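Local coordinates for protein poly-beta-1,6-N-acetyl-D-glucosamine N-deacetylase (Aggregatibacter actinomycetemcomitans, PDB 4U10) that probably removes N-acetyl groups from the polysaccharide poly-beta-1,6-N-acetyl-D-glucosamine, using the metal-binding deacetylase domain that forms this part of a longer protein, at residues A[53-58]-A[226-231]; A[29-34]-A[81-86]; A[110-115]-A[119-124]. One frame throughout, in Å; residues are numbered along the deposited sequence.

Interaction 1: residues A[53-58]-A[226-231]; sequences QIIDAE and MTHHFA
NE2 of His228 has both carboxylate oxygens of Glu58 and one methyl of Ile55 around it. Glu58 OE2 lies 3.4 Å from His228 NE2, and OE1 is hardly farther from that same nitrogen, at 3.5 Å. The closest approach is nevertheless to carbon, since Glu58 OE2 comes within 3.3 Å of His228 CE1. The two side chains advance from opposite directions and the carboxylate meets the imidazole obliquely, their planes turned 38° apart. Glu58 covers the distance because its CG is tucked between the backbone N and carbonyl carbon (chi1 71°) and the chain then runs out straight. The carboxylate so close by would be expected to favour a positively charged imidazole.

One helical turn back, Ile55 adds a methyl contact, with its CD1 4.1 Å from His228 NE2. Its CB leaves the helix neither at the histidine nor away from it, and the bend along CG1 brings the methyl across.

This is a surface contact of the polysaccharide deacetylase domain, well away from the zinc sites. It joins helix 51-58 to strand 228-230, the middle strand of a small parallel sheet flanked by 205-207 and 244-245. The other ring nitrogen, ND1, makes a weak hydrogen bond to the carbonyl of Asp242, which probably helps to fix the ring's rotation. Trp51, at the start of the helix, meets the His228 ring edge-to-face and does the same with Phe230 two residues along the strand.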
ATOM      1  N   GLN A  53      -5.384  10.904 -12.217  1.00 18.53           N
ATOM      2  CA  GLN A  53      -4.614  11.810 -13.082  1.00 20.42           C
ATOM      3  C   GLN A  53      -3.471  11.108 -13.767  1.00 21.74           C
ATOM      4  O   GLN A  53      -3.157  11.400 -14.930  1.00 21.03           O
ATOM      5  CB  GLN A  53      -4.055  12.976 -12.257  1.00 20.27           C
ATOM      6  CG  GLN A  53      -5.130  13.966 -11.845  1.00 22.56           C
ATOM      7  CD  GLN A  53      -4.564  15.040 -10.984  1.00 21.66           C
ATOM      8  OE1 GLN A  53      -4.561  14.920  -9.761  1.00 18.35           O
ATOM      9  NE2 GLN A  53      -3.949  16.026 -11.613  1.00 22.51           N
ATOM     10  N   ILE A  54      -2.832  10.174 -13.048  1.00 20.49           N
ATOM     11  CA  ILE A  54      -1.844   9.293 -13.665  1.00 21.41           C
ATOM     12  C   ILE A  54      -2.466   8.492 -14.819  1.00 22.13           C
ATOM     13  O   ILE A  54      -1.904   8.403 -15.907  1.00 22.55           O
ATOM     14  CB  ILE A  54      -1.239   8.279 -12.650  1.00 21.32           C
ATOM     15  CG1 ILE A  54      -0.597   8.967 -11.438  1.00 22.80           C
ATOM     16  CG2 ILE A  54      -0.202   7.435 -13.307  1.00 20.68           C
ATOM     17  CD1 ILE A  54       0.438  10.007 -11.772  1.00 23.19           C
ATOM     18  N   ILE A  55      -3.627   7.888 -14.577  1.00 20.00           N
ATOM     19  CA  ILE A  55      -4.267   7.064 -15.591  1.00 21.40           C
ATOM     20  C   ILE A  55      -4.753   7.919 -16.754  1.00 21.55           C
ATOM     21  O   ILE A  55      -4.589   7.575 -17.933  1.00 24.44           O
ATOM     22  CB  ILE A  55      -5.435   6.241 -14.980  1.00 20.97           C
ATOM     23  CG1 ILE A  55      -4.934   5.211 -13.978  1.00 20.76           C
ATOM     24  CG2 ILE A  55      -6.155   5.522 -16.090  1.00 23.70           C
ATOM     25  CD1 ILE A  55      -3.994   4.151 -14.586  1.00 23.13           C
ATOM     26  N   ASP A  56      -5.308   9.072 -16.421  1.00 21.54           N
ATOM     27  CA  ASP A  56      -5.682  10.053 -17.425  1.00 22.64           C
ATOM     28  C   ASP A  56      -4.524  10.496 -18.281  1.00 24.35           C
ATOM     29  O   ASP A  56      -4.711  10.666 -19.487  1.00 27.12           O
ATOM     30  CB  ASP A  56      -6.330  11.262 -16.782  1.00 23.89           C
ATOM     31  CG  ASP A  56      -7.731  10.998 -16.395  1.00 23.26           C
ATOM     32  OD1 ASP A  56      -8.271   9.938 -16.733  1.00 26.24           O
ATOM     33  OD2 ASP A  56      -8.309  11.830 -15.742  1.00 24.90           O
ATOM     34  N   ALA A  57      -3.352  10.660 -17.693  1.00 23.52           N
ATOM     35  CA  ALA A  57      -2.179  10.956 -18.470  1.00 24.21           C
ATOM     36  C   ALA A  57      -1.813   9.847 -19.427  1.00 25.59           C
ATOM     37  O   ALA A  57      -1.503  10.143 -20.592  1.00 25.67           O
ATOM     38  CB  ALA A  57      -0.979  11.242 -17.579  1.00 26.79           C
ATOM     39  N   GLU A  58      -1.791   8.580 -18.967  1.00 24.17           N
ATOM     40  CA  GLU A  58      -1.384   7.486 -19.840  1.00 23.30           C
ATOM     41  C   GLU A  58      -2.398   7.273 -20.938  1.00 21.41           C
ATOM     42  O   GLU A  58      -2.063   6.791 -22.013  1.00 23.24           O
ATOM     43  CB  GLU A  58      -1.098   6.119 -19.109  1.00 22.50           C
ATOM     44  CG  GLU A  58      -2.346   5.422 -18.567  1.00 25.77           C
ATOM     45  CD  GLU A  58      -2.035   4.096 -17.837  1.00 26.25           C
ATOM     46  OE1 GLU A  58      -2.954   3.228 -17.771  1.00 26.29           O
ATOM     47  OE2 GLU A  58      -0.891   3.948 -17.361  1.00 21.57           O
HETATM   48  N   MSE A 226      -4.534  -6.017 -12.180  1.00 23.04           N
HETATM   49  CA  MSE A 226      -3.589  -5.143 -11.515  1.00 23.08           C
HETATM   50  C   MSE A 226      -2.262  -5.287 -12.205  1.00 24.28           C
HETATM   51  O   MSE A 226      -1.370  -6.091 -11.765  1.00 23.81           O
HETATM   52  CB  MSE A 226      -3.588  -5.502 -10.050  1.00 21.90           C
HETATM   53  CG  MSE A 226      -5.007  -5.399  -9.516  1.00 22.67           C
HETATM   54 SE   MSE A 226      -4.989  -5.948  -7.622  1.00 24.58          SE
HETATM   55  CE  MSE A 226      -5.647  -7.695  -7.572  1.00 19.58           C
ATOM     56  N   THR A 227      -2.131  -4.535 -13.305  1.00 21.70           N
ATOM     57  CA  THR A 227      -0.914  -4.491 -14.098  1.00 24.86           C
ATOM     58  C   THR A 227       0.029  -3.423 -13.543  1.00 22.60           C
ATOM     59  O   THR A 227       1.226  -3.558 -13.637  1.00 24.36           O
ATOM     60  CB  THR A 227      -1.258  -4.215 -15.599  1.00 25.94           C
ATOM     61  OG1 THR A 227      -1.888  -5.369 -16.120  1.00 33.78           O
ATOM     62  CG2 THR A 227      -0.040  -3.980 -16.406  1.00 27.08           C
ATOM     63  N   HIS A 228      -0.536  -2.369 -12.948  1.00 21.47           N
ATOM     64  CA  HIS A 228       0.244  -1.436 -12.135  1.00 20.96           C
ATOM     65  C   HIS A 228       0.509  -2.003 -10.743  1.00 16.57           C
ATOM     66  O   HIS A 228      -0.401  -2.378 -10.015  1.00 17.13           O
ATOM     67  CB  HIS A 228      -0.449  -0.081 -12.061  1.00 20.00           C
ATOM     68  CG  HIS A 228      -0.598   0.558 -13.397  1.00 21.32           C
ATOM     69  ND1 HIS A 228       0.441   1.214 -14.029  1.00 25.94           N
ATOM     70  CD2 HIS A 228      -1.647   0.618 -14.235  1.00 21.24           C
ATOM     71  CE1 HIS A 228       0.028   1.618 -15.217  1.00 24.84           C
ATOM     72  NE2 HIS A 228      -1.240   1.278 -15.354  1.00 20.38           N
ATOM     73  N   HIS A 229       1.764  -2.046 -10.375  1.00 15.90           N
ATOM     74  CA  HIS A 229       2.150  -2.542  -9.067  1.00 15.51           C
ATOM     75  C   HIS A 229       3.114  -1.600  -8.365  1.00 15.12           C
ATOM     76  O   HIS A 229       4.063  -1.063  -8.959  1.00 17.08           O
ATOM     77  CB  HIS A 229       2.630  -4.015  -9.183  1.00 15.28           C
ATOM     78  CG  HIS A 229       3.811  -4.219 -10.067  1.00 15.40           C
ATOM     79  ND1 HIS A 229       5.102  -4.232  -9.593  1.00 15.95           N
ATOM     80  CD2 HIS A 229       3.896  -4.466 -11.394  1.00 14.46           C
ATOM     81  CE1 HIS A 229       5.938  -4.474 -10.585  1.00 15.14           C
ATOM     82  NE2 HIS A 229       5.231  -4.584 -11.693  1.00 15.35           N
ATOM     83  N   PHE A 230       2.909  -1.415  -7.072  1.00 15.01           N
ATOM     84  CA  PHE A 230       3.732  -0.516  -6.263  1.00 13.73           C
ATOM     85  C   PHE A 230       4.761  -1.328  -5.453  1.00 15.13           C
ATOM     86  O   PHE A 230       4.391  -2.074  -4.536  1.00 13.30           O
ATOM     87  CB  PHE A 230       2.849   0.251  -5.272  1.00 13.72           C
ATOM     88  CG  PHE A 230       2.039   1.424  -5.854  1.00 13.96           C
ATOM     89  CD1 PHE A 230       1.832   1.619  -7.204  1.00 14.86           C
ATOM     90  CD2 PHE A 230       1.405   2.317  -4.957  1.00 15.37           C
ATOM     91  CE1 PHE A 230       1.021   2.712  -7.648  1.00 15.04           C
ATOM     92  CE2 PHE A 230       0.670   3.377  -5.400  1.00 13.84           C
ATOM     93  CZ  PHE A 230       0.491   3.563  -6.730  1.00 14.21           C
ATOM     94  N   ALA A 231       6.049  -1.088  -5.723  1.00 14.37           N
ATOM     95  CA  ALA A 231       7.168  -1.648  -4.930  1.00 17.17           C
ATOM     96  C   ALA A 231       7.749  -0.580  -3.965  1.00 19.20           C
ATOM     97  O   ALA A 231       7.054   0.359  -3.584  1.00 18.85           O
ATOM     98  CB  ALA A 231       8.222  -2.238  -5.892  1.00 18.23           C
TER

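Interaction 2: residues A[29-34]-A[81-86]; sequences ISANLL and YNVIYP
Ala31 and Val83 form the first of two small apolar touches, the CB of Ala31 resting 4.0 Å from Val83 CG1. That branch of the valine stands anti to its own backbone N (chi1 173°), extended toward the alanine methyl. Beside this pair, Leu34 CD2 packs at 4.3 Å against Ile84 CG1, so the leucine meets the middle of the isoleucine chain. Only these four side chains meet across the two segments, a light contact but a largely buried one.

It sets the first turn of helix 31-42 against helix 79-91, two of the helices packed around the curled main sheet in the distorted (beta/alpha) barrel of the polysaccharide deacetylase (NodB) family. Both come down on strand 3-13 as well: Leu34 also touches Tyr9, and Ile84 touches Val12.

One shell out, Ser30 at the N-cap sets where the first helix starts, its OG accepting from Leu33 N at 3.1 Å with an N-H...O angle of 156°. Just before it, Ile29 pairs by backbone with Ser11 and Val13, tying the helix start to the sheet. On the other helix, residues 81-84 form a wider pi-type turn, and a kink follows at Pro86, whose nitrogen has no hydrogen to give the preceding turn. Tyr81 bonds through its OH to Glu132 of helix 127-135. The side chain of Ile84 lies about 8 Å from that of the zinc ligand His10.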
ATOM      1  N   ILE A  29       4.777   6.788  11.887  1.00 17.56           N
ATOM      2  CA  ILE A  29       5.289   8.144  12.115  1.00 16.00           C
ATOM      3  C   ILE A  29       4.215   9.017  12.791  1.00 16.58           C
ATOM      4  O   ILE A  29       3.099   8.559  12.979  1.00 14.88           O
ATOM      5  CB  ILE A  29       5.755   8.794  10.827  1.00 16.94           C
ATOM      6  CG1 ILE A  29       4.578   9.079   9.897  1.00 14.62           C
ATOM      7  CG2 ILE A  29       6.774   7.929  10.142  1.00 16.25           C
ATOM      8  CD1 ILE A  29       4.999   9.961   8.747  1.00 15.64           C
ATOM      9  N   SER A  30       4.592  10.245  13.170  1.00 17.49           N
ATOM     10  CA  SER A  30       3.710  11.173  13.845  1.00 18.82           C
ATOM     11  C   SER A  30       3.000  11.969  12.780  1.00 17.46           C
ATOM     12  O   SER A  30       3.501  12.160  11.656  1.00 18.33           O
ATOM     13  CB  SER A  30       4.474  12.152  14.793  1.00 19.25           C
ATOM     14  OG  SER A  30       5.355  12.965  14.022  1.00 19.36           O
ATOM     15  N   ALA A  31       1.819  12.406  13.142  1.00 18.47           N
ATOM     16  CA  ALA A  31       1.032  13.269  12.301  1.00 18.86           C
ATOM     17  C   ALA A  31       1.827  14.567  12.051  1.00 19.51           C
ATOM     18  O   ALA A  31       1.779  15.110  10.963  1.00 21.93           O
ATOM     19  CB  ALA A  31      -0.291  13.527  12.965  1.00 19.40           C
ATOM     20  N   ASN A  32       2.608  15.050  13.026  1.00 20.47           N
ATOM     21  CA  ASN A  32       3.412  16.266  12.772  1.00 22.06           C
ATOM     22  C   ASN A  32       4.410  16.072  11.664  1.00 20.69           C
ATOM     23  O   ASN A  32       4.604  16.973  10.792  1.00 19.92           O
ATOM     24  CB  ASN A  32       4.140  16.727  14.045  1.00 29.08           C
ATOM     25  CG  ASN A  32       4.800  18.090  13.869  1.00 37.13           C
ATOM     26  OD1 ASN A  32       4.133  19.121  13.940  1.00 36.02           O
ATOM     27  ND2 ASN A  32       6.121  18.098  13.602  1.00 36.81           N
ATOM     28  N   LEU A  33       5.051  14.895  11.655  1.00 18.12           N
ATOM     29  CA  LEU A  33       6.007  14.611  10.602  1.00 20.58           C
ATOM     30  C   LEU A  33       5.302  14.525   9.246  1.00 18.58           C
ATOM     31  O   LEU A  33       5.865  14.996   8.241  1.00 18.77           O
ATOM     32  CB  LEU A  33       6.853  13.368  10.843  1.00 19.81           C
ATOM     33  CG  LEU A  33       7.828  13.040   9.729  1.00 23.18           C
ATOM     34  CD1 LEU A  33       8.947  14.077   9.626  1.00 22.05           C
ATOM     35  CD2 LEU A  33       8.458  11.663   9.957  1.00 24.84           C
ATOM     36  N   LEU A  34       4.096  13.970   9.231  1.00 17.83           N
ATOM     37  CA  LEU A  34       3.309  13.819   8.000  1.00 17.86           C
ATOM     38  C   LEU A  34       2.977  15.245   7.470  1.00 17.39           C
ATOM     39  O   LEU A  34       3.191  15.575   6.283  1.00 19.43           O
ATOM     40  CB  LEU A  34       1.998  13.053   8.271  1.00 17.73           C
ATOM     41  CG  LEU A  34       1.033  12.937   7.077  1.00 18.29           C
ATOM     42  CD1 LEU A  34       1.673  12.073   5.984  1.00 18.25           C
ATOM     43  CD2 LEU A  34      -0.389  12.423   7.357  1.00 17.69           C
ATOM     44  N   TYR A  81      -8.294   6.320   8.516  1.00 14.55           N
ATOM     45  CA  TYR A  81      -9.510   7.094   8.641  1.00 15.04           C
ATOM     46  C   TYR A  81      -9.462   8.145   9.728  1.00 16.20           C
ATOM     47  O   TYR A  81     -10.024   9.236   9.537  1.00 16.93           O
ATOM     48  CB  TYR A  81     -10.664   6.157   8.923  1.00 16.34           C
ATOM     49  CG  TYR A  81     -12.043   6.801   8.980  1.00 18.44           C
ATOM     50  CD1 TYR A  81     -12.765   7.054   7.816  1.00 19.48           C
ATOM     51  CD2 TYR A  81     -12.659   7.060  10.194  1.00 19.34           C
ATOM     52  CE1 TYR A  81     -14.031   7.618   7.867  1.00 20.50           C
ATOM     53  CE2 TYR A  81     -13.938   7.611  10.246  1.00 20.83           C
ATOM     54  CZ  TYR A  81     -14.608   7.897   9.091  1.00 21.57           C
ATOM     55  OH  TYR A  81     -15.886   8.411   9.132  1.00 22.96           O
ATOM     56  N   ASN A  82      -8.849   7.807  10.875  1.00 15.98           N
ATOM     57  CA  ASN A  82      -8.877   8.639  12.082  1.00 17.38           C
ATOM     58  C   ASN A  82      -7.865   9.787  12.156  1.00 17.67           C
ATOM     59  O   ASN A  82      -8.087  10.738  12.897  1.00 16.57           O
ATOM     60  CB  ASN A  82      -8.640   7.808  13.358  1.00 19.42           C
ATOM     61  CG  ASN A  82      -9.730   6.810  13.603  1.00 21.88           C
ATOM     62  OD1 ASN A  82     -10.883   7.033  13.225  1.00 24.83           O
ATOM     63  ND2 ASN A  82      -9.369   5.647  14.170  1.00 23.71           N
ATOM     64  N   VAL A  83      -6.742   9.661  11.463  1.00 16.31           N
ATOM     65  CA  VAL A  83      -5.657  10.584  11.598  1.00 16.25           C
ATOM     66  C   VAL A  83      -5.337  11.119  10.219  1.00 17.18           C
ATOM     67  O   VAL A  83      -5.380  12.315  10.018  1.00 20.33           O
ATOM     68  CB  VAL A  83      -4.417   9.916  12.211  1.00 16.54           C
ATOM     69  CG1 VAL A  83      -3.208  10.867  12.195  1.00 18.88           C
ATOM     70  CG2 VAL A  83      -4.712   9.417  13.628  1.00 17.10           C
ATOM     71  N   ILE A  84      -5.140  10.247   9.245  1.00 15.94           N
ATOM     72  CA  ILE A  84      -4.645  10.682   7.948  1.00 15.29           C
ATOM     73  C   ILE A  84      -5.706  11.420   7.134  1.00 15.24           C
ATOM     74  O   ILE A  84      -5.452  12.484   6.578  1.00 15.90           O
ATOM     75  CB  ILE A  84      -4.086   9.479   7.183  1.00 15.87           C
ATOM     76  CG1 ILE A  84      -2.843   8.963   7.904  1.00 15.79           C
ATOM     77  CG2 ILE A  84      -3.703   9.873   5.766  1.00 15.85           C
ATOM     78  CD1 ILE A  84      -2.601   7.498   7.712  1.00 17.53           C
ATOM     79  N   TYR A  85      -6.886  10.845   7.039  1.00 15.94           N
ATOM     80  CA  TYR A  85      -7.893  11.290   6.109  1.00 16.28           C
ATOM     81  C   TYR A  85      -8.305  12.737   6.361  1.00 18.50           C
ATOM     82  O   TYR A  85      -8.291  13.529   5.438  1.00 21.10           O
ATOM     83  CB  TYR A  85      -9.050  10.256   6.114  1.00 17.01           C
ATOM     84  CG  TYR A  85     -10.261  10.610   5.312  1.00 17.63           C
ATOM     85  CD1 TYR A  85     -10.159  10.886   3.977  1.00 17.95           C
ATOM     86  CD2 TYR A  85     -11.549  10.630   5.904  1.00 18.87           C
ATOM     87  CE1 TYR A  85     -11.298  11.222   3.232  1.00 18.06           C
ATOM     88  CE2 TYR A  85     -12.681  10.949   5.173  1.00 18.68           C
ATOM     89  CZ  TYR A  85     -12.551  11.233   3.852  1.00 18.53           C
ATOM     90  OH  TYR A  85     -13.647  11.553   3.131  1.00 17.55           O
ATOM     91  N   PRO A  86      -8.560  13.125   7.623  1.00 17.75           N
ATOM     92  CA  PRO A  86      -8.872  14.532   7.885  1.00 19.43           C
ATOM     93  C   PRO A  86      -7.778  15.509   7.342  1.00 18.85           C
ATOM     94  O   PRO A  86      -8.115  16.566   6.807  1.00 18.02           O
ATOM     95  CB  PRO A  86      -8.974  14.615   9.410  1.00 19.74           C
ATOM     96  CG  PRO A  86      -9.112  13.209   9.904  1.00 21.21           C
ATOM     97  CD  PRO A  86      -8.559  12.301   8.833  1.00 19.82           C
TER

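Interaction 3: residues A[110-115]-A[119-124]; sequences QLIPYA and LPRNVF
The ring of Phe124 is touched obliquely by the tip of Ile112, with CD1 only 3.4 Å from the ring atom CD2, while Val123 CG1 covers one face, 3.8 Å above the plane and offset toward the rim. A second ring, that of Tyr114, is met just as obliquely by Leu119, whose CD1 comes to 3.4 Å from Tyr114 CD2 and also lies against CB and CG. With chi1 at -167°, CG is trans to the tyrosine's own N, and the ring is brought alongside the leucine. Trp103 meets both the Phe124 and the Tyr114 rings, and Phe25 sits edge-to-face with Tyr114, so the two contacts share one aromatic surround.

The third flat group is the guanidinium of Arg121, with the carbonyl carbon of Phe124 in its plane at the edge. NH1 gives Phe124 O only a weak bond, but NH2 reaches the carbonyls of Val125 and Leu104, and NE that of Thr106. A bend at chi2 (73°) turns the group toward these carbonyls, while nearer the backbone Arg121 CB lies 3.4 Å from Gln110 O.

In the backbone, Ile112 and Leu119 form an antiparallel hydrogen-bonded pair: Ile112 N to Leu119 O and Leu119 N to Ile112 O both measure 2.8 Å. Leu111 CA adds a CH...O contact to Leu119 O, and Pro120 follows the strand, ahead of the 3-10 turn at 121-123.

The whole is a short beta hairpin, strands 112-114 and 117-119, beside the metal site: the Tyr114 side chain lies about 4 Å from that of His149, which with Asp75 and His144 binds zinc in the Asp-His-His arrangement characteristic of polysaccharide deacetylases.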
ATOM      1  N   GLN A 110     -14.127 -10.785  16.204  1.00 39.23           N
ATOM      2  CA  GLN A 110     -12.983 -11.680  16.066  1.00 37.43           C
ATOM      3  C   GLN A 110     -11.665 -10.921  15.971  1.00 30.08           C
ATOM      4  O   GLN A 110     -11.616  -9.802  15.487  1.00 24.96           O
ATOM      5  CB  GLN A 110     -13.132 -12.565  14.820  1.00 40.92           C
ATOM      6  CG  GLN A 110     -13.921 -13.825  15.096  1.00 49.57           C
ATOM      7  CD  GLN A 110     -14.357 -14.565  13.843  1.00 51.76           C
ATOM      8  OE1 GLN A 110     -13.698 -14.520  12.821  1.00 52.72           O
ATOM      9  NE2 GLN A 110     -15.471 -15.272  13.937  1.00 55.06           N
ATOM     10  N   LEU A 111     -10.601 -11.579  16.409  1.00 27.73           N
ATOM     11  CA  LEU A 111      -9.259 -11.024  16.324  1.00 25.93           C
ATOM     12  C   LEU A 111      -8.649 -11.514  15.047  1.00 24.24           C
ATOM     13  O   LEU A 111      -9.114 -12.464  14.448  1.00 20.01           O
ATOM     14  CB  LEU A 111      -8.414 -11.511  17.477  1.00 29.00           C
ATOM     15  CG  LEU A 111      -9.121 -11.468  18.818  1.00 31.68           C
ATOM     16  CD1 LEU A 111      -8.314 -12.201  19.911  1.00 34.00           C
ATOM     17  CD2 LEU A 111      -9.399 -10.005  19.087  1.00 29.89           C
ATOM     18  N   ILE A 112      -7.583 -10.854  14.642  1.00 24.97           N
ATOM     19  CA  ILE A 112      -6.928 -11.148  13.386  1.00 23.84           C
ATOM     20  C   ILE A 112      -5.637 -11.814  13.715  1.00 23.67           C
ATOM     21  O   ILE A 112      -4.765 -11.171  14.301  1.00 21.67           O
ATOM     22  CB  ILE A 112      -6.598  -9.852  12.651  1.00 25.15           C
ATOM     23  CG1 ILE A 112      -7.925  -9.258  12.176  1.00 23.53           C
ATOM     24  CG2 ILE A 112      -5.580 -10.107  11.526  1.00 25.29           C
ATOM     25  CD1 ILE A 112      -7.865  -7.851  11.806  1.00 24.43           C
ATOM     26  N   PRO A 113      -5.479 -13.074  13.272  1.00 29.92           N
ATOM     27  CA  PRO A 113      -4.215 -13.800  13.483  1.00 31.32           C
ATOM     28  C   PRO A 113      -3.106 -13.077  12.738  1.00 30.10           C
ATOM     29  O   PRO A 113      -3.265 -12.810  11.570  1.00 28.07           O
ATOM     30  CB  PRO A 113      -4.467 -15.186  12.859  1.00 32.24           C
ATOM     31  CG  PRO A 113      -5.922 -15.234  12.530  1.00 30.89           C
ATOM     32  CD  PRO A 113      -6.400 -13.825  12.399  1.00 29.59           C
ATOM     33  N   TYR A 114      -1.999 -12.780  13.419  1.00 29.32           N
ATOM     34  CA  TYR A 114      -0.927 -11.965  12.849  1.00 31.75           C
ATOM     35  C   TYR A 114       0.412 -12.418  13.453  1.00 27.00           C
ATOM     36  O   TYR A 114       0.735 -12.045  14.582  1.00 25.19           O
ATOM     37  CB  TYR A 114      -1.208 -10.498  13.140  1.00 31.15           C
ATOM     38  CG  TYR A 114      -0.369  -9.496  12.383  1.00 37.91           C
ATOM     39  CD1 TYR A 114       1.012  -9.356  12.615  1.00 44.80           C
ATOM     40  CD2 TYR A 114      -0.966  -8.618  11.490  1.00 36.36           C
ATOM     41  CE1 TYR A 114       1.768  -8.403  11.935  1.00 45.78           C
ATOM     42  CE2 TYR A 114      -0.220  -7.660  10.828  1.00 43.30           C
ATOM     43  CZ  TYR A 114       1.132  -7.558  11.039  1.00 43.87           C
ATOM     44  OH  TYR A 114       1.812  -6.593  10.350  1.00 46.17           O
ATOM     45  N   ALA A 115       1.160 -13.191  12.668  1.00 26.86           N
ATOM     46  CA  ALA A 115       2.363 -13.918  13.112  1.00 27.18           C
ATOM     47  C   ALA A 115       2.067 -14.660  14.428  1.00 26.36           C
ATOM     48  O   ALA A 115       1.181 -15.515  14.451  1.00 23.33           O
ATOM     49  CB  ALA A 115       3.575 -12.978  13.210  1.00 27.05           C
ATOM     50  N   LEU A 119      -4.708  -9.785  16.725  1.00 20.76           N
ATOM     51  CA  LEU A 119      -4.928  -8.361  16.855  1.00 21.75           C
ATOM     52  C   LEU A 119      -6.438  -7.993  16.962  1.00 23.11           C
ATOM     53  O   LEU A 119      -7.257  -8.551  16.196  1.00 22.30           O
ATOM     54  CB  LEU A 119      -4.378  -7.664  15.606  1.00 20.95           C
ATOM     55  CG  LEU A 119      -2.883  -7.569  15.424  1.00 20.64           C
ATOM     56  CD1 LEU A 119      -2.606  -7.055  13.999  1.00 22.25           C
ATOM     57  CD2 LEU A 119      -2.312  -6.636  16.468  1.00 23.92           C
ATOM     58  N   PRO A 120      -6.788  -7.025  17.834  1.00 25.18           N
ATOM     59  CA  PRO A 120      -8.136  -6.498  17.873  1.00 27.46           C
ATOM     60  C   PRO A 120      -8.546  -6.101  16.471  1.00 28.71           C
ATOM     61  O   PRO A 120      -7.695  -5.684  15.676  1.00 26.25           O
ATOM     62  CB  PRO A 120      -8.011  -5.284  18.805  1.00 29.24           C
ATOM     63  CG  PRO A 120      -6.839  -5.569  19.683  1.00 28.39           C
ATOM     64  CD  PRO A 120      -5.899  -6.335  18.807  1.00 28.73           C
ATOM     65  N   ARG A 121      -9.805  -6.337  16.122  1.00 28.37           N
ATOM     66  CA  ARG A 121     -10.290  -5.974  14.798  1.00 28.60           C
ATOM     67  C   ARG A 121     -10.128  -4.433  14.524  1.00 29.17           C
ATOM     68  O   ARG A 121      -9.935  -4.036  13.377  1.00 28.13           O
ATOM     69  CB  ARG A 121     -11.715  -6.494  14.582  1.00 27.56           C
ATOM     70  CG  ARG A 121     -12.480  -5.938  13.362  1.00 27.36           C
ATOM     71  CD  ARG A 121     -11.946  -6.502  12.049  1.00 26.31           C
ATOM     72  NE  ARG A 121     -12.599  -5.928  10.866  1.00 24.90           N
ATOM     73  CZ  ARG A 121     -12.385  -4.699  10.404  1.00 23.22           C
ATOM     74  NH1 ARG A 121     -11.499  -3.912  10.996  1.00 24.82           N
ATOM     75  NH2 ARG A 121     -13.002  -4.285   9.311  1.00 22.00           N
ATOM     76  N   ASN A 122     -10.163  -3.583  15.555  1.00 29.41           N
ATOM     77  CA  ASN A 122     -10.093  -2.116  15.312  1.00 28.59           C
ATOM     78  C   ASN A 122      -8.766  -1.528  15.271  1.00 28.37           C
ATOM     79  O   ASN A 122      -8.615  -0.319  15.177  1.00 33.20           O
ATOM     80  CB  ASN A 122     -10.857  -1.360  16.300  1.00 32.85           C
ATOM     81  CG  ASN A 122     -12.270  -1.778  16.307  1.00 32.15           C
ATOM     82  OD1 ASN A 122     -12.988  -1.584  15.306  1.00 34.08           O
ATOM     83  ND2 ASN A 122     -12.691  -2.353  17.411  1.00 28.97           N
ATOM     84  N   VAL A 123      -7.771  -2.373  15.202  1.00 26.09           N
ATOM     85  CA  VAL A 123      -6.558  -1.906  14.626  1.00 23.77           C
ATOM     86  C   VAL A 123      -6.813  -1.443  13.176  1.00 23.69           C
ATOM     87  O   VAL A 123      -6.098  -0.533  12.715  1.00 23.62           O
ATOM     88  CB  VAL A 123      -5.470  -2.969  14.709  1.00 24.11           C
ATOM     89  CG1 VAL A 123      -4.199  -2.466  14.018  1.00 23.96           C
ATOM     90  CG2 VAL A 123      -5.199  -3.271  16.183  1.00 23.98           C
ATOM     91  N   PHE A 124      -7.824  -2.012  12.504  1.00 19.91           N
ATOM     92  CA  PHE A 124      -8.063  -1.731  11.086  1.00 20.34           C
ATOM     93  C   PHE A 124      -9.359  -1.059  10.782  1.00 19.93           C
ATOM     94  O   PHE A 124     -10.334  -1.177  11.538  1.00 19.52           O
ATOM     95  CB  PHE A 124      -7.922  -3.021  10.269  1.00 20.52           C
ATOM     96  CG  PHE A 124      -6.609  -3.704  10.496  1.00 21.13           C
ATOM     97  CD1 PHE A 124      -5.470  -3.215   9.946  1.00 23.18           C
ATOM     98  CD2 PHE A 124      -6.496  -4.781  11.384  1.00 23.64           C
ATOM     99  CE1 PHE A 124      -4.234  -3.804  10.216  1.00 24.05           C
ATOM    100  CE2 PHE A 124      -5.268  -5.379  11.651  1.00 21.14           C
ATOM    101  CZ  PHE A 124      -4.143  -4.895  11.072  1.00 22.66           C
TER

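In the fold
From the N terminus the chain runs through strand 3-13 into 29-34, the first half of interaction 2, then along helix 51-58, which opens interaction 1. Interaction 2 closes at 81-86, tying helix 31-42 to helix 79-91. Because 53-58 falls within that loop and its partner far beyond it, interactions 1 and 2 cross. Interaction 3 follows in series with interaction 2, closing the hairpin 112-114/117-119 inside the long loop that 226-231 completes; there interaction 1 ties helix 51-58 to the small parallel sheet 205-207/228-230/244-245. Interactions 1 and 3 lie on opposite sides of the chain's centre; interactions 2 and 3 approach to about 6 Å between nearest atoms, without touching.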